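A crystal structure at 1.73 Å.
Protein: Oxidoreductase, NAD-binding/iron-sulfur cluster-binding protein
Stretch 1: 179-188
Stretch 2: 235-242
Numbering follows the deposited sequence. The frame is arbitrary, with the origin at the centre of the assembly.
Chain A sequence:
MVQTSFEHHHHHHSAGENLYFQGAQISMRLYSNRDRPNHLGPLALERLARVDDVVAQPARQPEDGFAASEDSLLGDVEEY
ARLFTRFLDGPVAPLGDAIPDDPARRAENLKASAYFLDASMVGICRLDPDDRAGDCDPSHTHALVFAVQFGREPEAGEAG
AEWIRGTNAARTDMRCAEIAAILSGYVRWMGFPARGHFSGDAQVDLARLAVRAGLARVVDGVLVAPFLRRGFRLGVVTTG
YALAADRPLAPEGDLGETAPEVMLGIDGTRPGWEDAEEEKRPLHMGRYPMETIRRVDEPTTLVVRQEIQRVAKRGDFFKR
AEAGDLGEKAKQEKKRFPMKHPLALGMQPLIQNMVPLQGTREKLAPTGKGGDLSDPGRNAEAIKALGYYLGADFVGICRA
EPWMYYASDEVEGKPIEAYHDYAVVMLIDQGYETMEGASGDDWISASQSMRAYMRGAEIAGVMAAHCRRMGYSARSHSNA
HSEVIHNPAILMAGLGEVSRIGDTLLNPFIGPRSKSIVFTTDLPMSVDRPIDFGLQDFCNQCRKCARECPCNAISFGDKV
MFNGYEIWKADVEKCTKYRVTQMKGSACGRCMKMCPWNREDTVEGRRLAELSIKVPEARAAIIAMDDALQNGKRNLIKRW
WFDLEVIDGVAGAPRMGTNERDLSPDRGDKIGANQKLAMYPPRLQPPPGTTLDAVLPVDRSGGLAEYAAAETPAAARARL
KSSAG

Stretch 1, residues 179-188: IAAILSGYVR
Stretch 2 (235-242) GVVTTGYA

A helix, residues 179-188, lies along a strand, 235-239, with the two running nearly parallel: their N-to-C directions differ by 17° (signed crossing angle -17°) and their axes approach to 7.9 Å. The helix extends beyond 179-188 at both ends, and the strand begins before Gly235. Helical phi/psi stay near -65/-41, and bonds such as Ser184 N to Ala180 O (3.0 Å) and Val187 N to Leu183 O (3.1 Å) hold the turns. The strand is extended, from -129/155 at Gly235 to -163/164 at Thr239; the strand ends at Thr239, and Gly240 (-96/-4) and Tyr241 (-61/110) follow in loop or turn. Register is set by CA pairs: Ala180 CA to Gly235 CA 5.9 Å, Ser184 CA to Val237 CA 5.9 Å, Val187 CA to Tyr241 CA 7.7 Å.

No hydrogen bond crosses between the stretches; the contact is one of packing and buries 303 Å². Ala180, Leu183 and Val187 point their CB toward the strand, whereas strand residues alternate: Val237 and Thr239 toward, Val236 and Thr238 away. The contact starts with small residues. Ala180 CB sits 4.1 Å from Val236 O, and Gly235 offers no side chain where a CB would point at the helix, 3.9 Å from Ala180 CB.

Val237, chi1 t (177°), is the centre of the contact. Its CG2 lies against one turn of helix, 3.8 Å from Ala180 O, 4.0 Å from Leu183 CB and 4.0 Å from Ser184 N, while its CG1 is 4.0 Å from Ser184 CB. Leu183 (m, t; -70°, 177°) meets the valine with its CB. Ser184, whose CB points sideways, takes chi1 p (69°), which turns OG back along its own helix, 2.9 Å from Ala180 O and 3.2 Å from Ala181 O. Ser184 OG also lies 3.0 Å from Arg188 NH1; Arg188 is m, t, m with chi4 -93°.

Val187, chi1 t (172°), closes the C-terminal end. Its CG1 comes 3.7 Å from Thr239 OG1 and 4.0 Å from Tyr241 CB, and approaches the Tyr241 ring obliquely. Thr239, chi1 t (-178°), points toward the helix, yet its OG1 accepts a hydrogen bond from Tyr241 N (3.0 Å, 163°), bridging the turn at Gly240. Tyr241 (chi1 -177°, t; chi2 60°) has its CB toward the helix. The rule is compact: Ala180 faces Gly235 at one end, Val237 fills the middle at the same CA spacing, and Val187 reaches across the wider far end, both valines with chi1 t; no polar group is hydrogen-bonded across the contact.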

# COMPACT_ATOMS: atom_id res chain seq x y z
N ILE A 179 -5.48 -3.45 12.27
CA ILE A 179 -5.00 -4.81 12.03
C ILE A 179 -5.90 -5.85 12.71
O ILE A 179 -6.29 -6.83 12.11
CB ILE A 179 -3.52 -4.98 12.51
CG1 ILE A 179 -2.64 -4.04 11.70
CG2 ILE A 179 -3.11 -6.44 12.41
CD1 ILE A 179 -1.20 -4.02 12.15
N ALA A 180 -6.29 -5.61 13.96
CA ALA A 180 -7.19 -6.57 14.68
C ALA A 180 -8.55 -6.74 14.02
O ALA A 180 -9.08 -7.84 13.98
CB ALA A 180 -7.37 -6.12 16.12
N ALA A 181 -9.11 -5.65 13.48
CA ALA A 181 -10.38 -5.67 12.76
C ALA A 181 -10.27 -6.43 11.47
O ALA A 181 -11.15 -7.25 11.18
CB ALA A 181 -10.85 -4.25 12.45
N ILE A 182 -9.14 -6.30 10.77
CA ILE A 182 -8.99 -6.97 9.49
C ILE A 182 -8.80 -8.47 9.73
O ILE A 182 -9.40 -9.28 9.06
CB ILE A 182 -7.82 -6.36 8.69
CG1 ILE A 182 -8.17 -4.96 8.24
CG2 ILE A 182 -7.57 -7.24 7.49
CD1 ILE A 182 -6.96 -4.19 7.74
N LEU A 183 -7.95 -8.81 10.69
CA LEU A 183 -7.62 -10.16 10.94
C LEU A 183 -8.78 -10.95 11.54
O LEU A 183 -9.00 -12.08 11.16
CB LEU A 183 -6.38 -10.31 11.78
CG LEU A 183 -5.02 -9.92 11.13
CD1 LEU A 183 -3.93 -10.07 12.14
CD2 LEU A 183 -4.77 -10.78 9.90
N SER A 184 -9.49 -10.36 12.48
CA SER A 184 -10.70 -10.97 13.01
C SER A 184 -11.73 -11.16 11.96
O SER A 184 -12.35 -12.24 11.85
CB SER A 184 -11.23 -10.18 14.19
OG SER A 184 -11.73 -8.92 13.85
N GLY A 185 -11.90 -10.17 11.07
CA GLY A 185 -12.82 -10.35 9.98
C GLY A 185 -12.44 -11.39 9.00
O GLY A 185 -13.30 -12.08 8.46
N TYR A 186 -11.15 -11.53 8.74
CA TYR A 186 -10.62 -12.61 7.89
C TYR A 186 -10.96 -14.00 8.44
O TYR A 186 -11.43 -14.87 7.70
CB TYR A 186 -9.07 -12.50 7.80
CG TYR A 186 -8.33 -13.67 7.28
CD1 TYR A 186 -8.62 -14.19 6.04
CD2 TYR A 186 -7.30 -14.24 8.00
CE1 TYR A 186 -7.91 -15.26 5.53
CE2 TYR A 186 -6.53 -15.31 7.49
CZ TYR A 186 -6.82 -15.82 6.26
OH TYR A 186 -6.11 -16.89 5.78
N VAL A 187 -10.76 -14.20 9.76
CA VAL A 187 -11.08 -15.52 10.39
C VAL A 187 -12.62 -15.75 10.37
O VAL A 187 -13.07 -16.85 10.08
CB VAL A 187 -10.51 -15.60 11.80
CG1 VAL A 187 -10.95 -16.84 12.55
CG2 VAL A 187 -8.98 -15.55 11.77
N ARG A 188 -13.39 -14.71 10.62
CA ARG A 188 -14.87 -14.77 10.54
C ARG A 188 -15.36 -15.16 9.15
O ARG A 188 -16.28 -15.95 9.00
CB ARG A 188 -15.50 -13.49 11.00
CG ARG A 188 -15.44 -13.27 12.49
CD ARG A 188 -16.33 -12.13 12.93
NE ARG A 188 -15.95 -10.81 12.32
CZ ARG A 188 -15.16 -9.92 12.85
NH1 ARG A 188 -14.48 -10.12 14.01
NH2 ARG A 188 -14.93 -8.78 12.19
N GLY A 235 -2.39 -5.48 19.85
CA GLY A 235 -3.68 -5.91 19.40
C GLY A 235 -3.74 -7.43 19.59
O GLY A 235 -2.71 -8.10 19.60
N VAL A 236 -4.94 -7.96 19.72
CA VAL A 236 -5.22 -9.40 19.93
C VAL A 236 -6.43 -9.79 19.10
O VAL A 236 -7.39 -9.03 18.95
CB VAL A 236 -5.47 -9.73 21.40
CG1 VAL A 236 -5.91 -11.16 21.54
CG2 VAL A 236 -4.24 -9.42 22.25
N VAL A 237 -6.35 -10.95 18.50
CA VAL A 237 -7.53 -11.59 17.97
C VAL A 237 -7.74 -12.91 18.76
O VAL A 237 -6.88 -13.80 18.75
CB VAL A 237 -7.38 -11.91 16.48
CG1 VAL A 237 -8.59 -12.64 15.96
CG2 VAL A 237 -7.15 -10.60 15.67
N THR A 238 -8.90 -13.04 19.43
CA THR A 238 -9.25 -14.25 20.13
C THR A 238 -10.18 -15.03 19.22
O THR A 238 -11.02 -14.46 18.50
CB THR A 238 -9.93 -14.01 21.48
OG1 THR A 238 -11.12 -13.23 21.28
CG2 THR A 238 -8.99 -13.31 22.42
N THR A 239 -10.07 -16.34 19.25
CA THR A 239 -10.88 -17.18 18.39
C THR A 239 -10.90 -18.63 18.90
O THR A 239 -10.07 -19.03 19.73
CB THR A 239 -10.34 -17.12 16.93
OG1 THR A 239 -11.15 -17.90 16.05
CG2 THR A 239 -8.93 -17.65 16.83
N GLY A 240 -11.85 -19.40 18.39
CA GLY A 240 -11.90 -20.84 18.57
C GLY A 240 -11.28 -21.58 17.40
O GLY A 240 -11.15 -22.80 17.44
N TYR A 241 -10.86 -20.85 16.35
CA TYR A 241 -9.97 -21.38 15.26
C TYR A 241 -8.65 -21.83 15.96
O TYR A 241 -7.85 -21.00 16.42
CB TYR A 241 -9.69 -20.23 14.25
CG TYR A 241 -8.87 -20.49 12.98
CD1 TYR A 241 -9.27 -21.39 12.07
CD2 TYR A 241 -7.79 -19.69 12.70
CE1 TYR A 241 -8.61 -21.54 10.87
CE2 TYR A 241 -7.06 -19.82 11.51
CZ TYR A 241 -7.48 -20.71 10.57
OH TYR A 241 -6.77 -20.84 9.37
N ALA A 242 -8.43 -23.13 16.02
CA ALA A 242 -7.29 -23.67 16.77
C ALA A 242 -6.01 -23.42 16.02
O ALA A 242 -5.91 -23.65 14.81
CB ALA A 242 -7.45 -25.15 16.98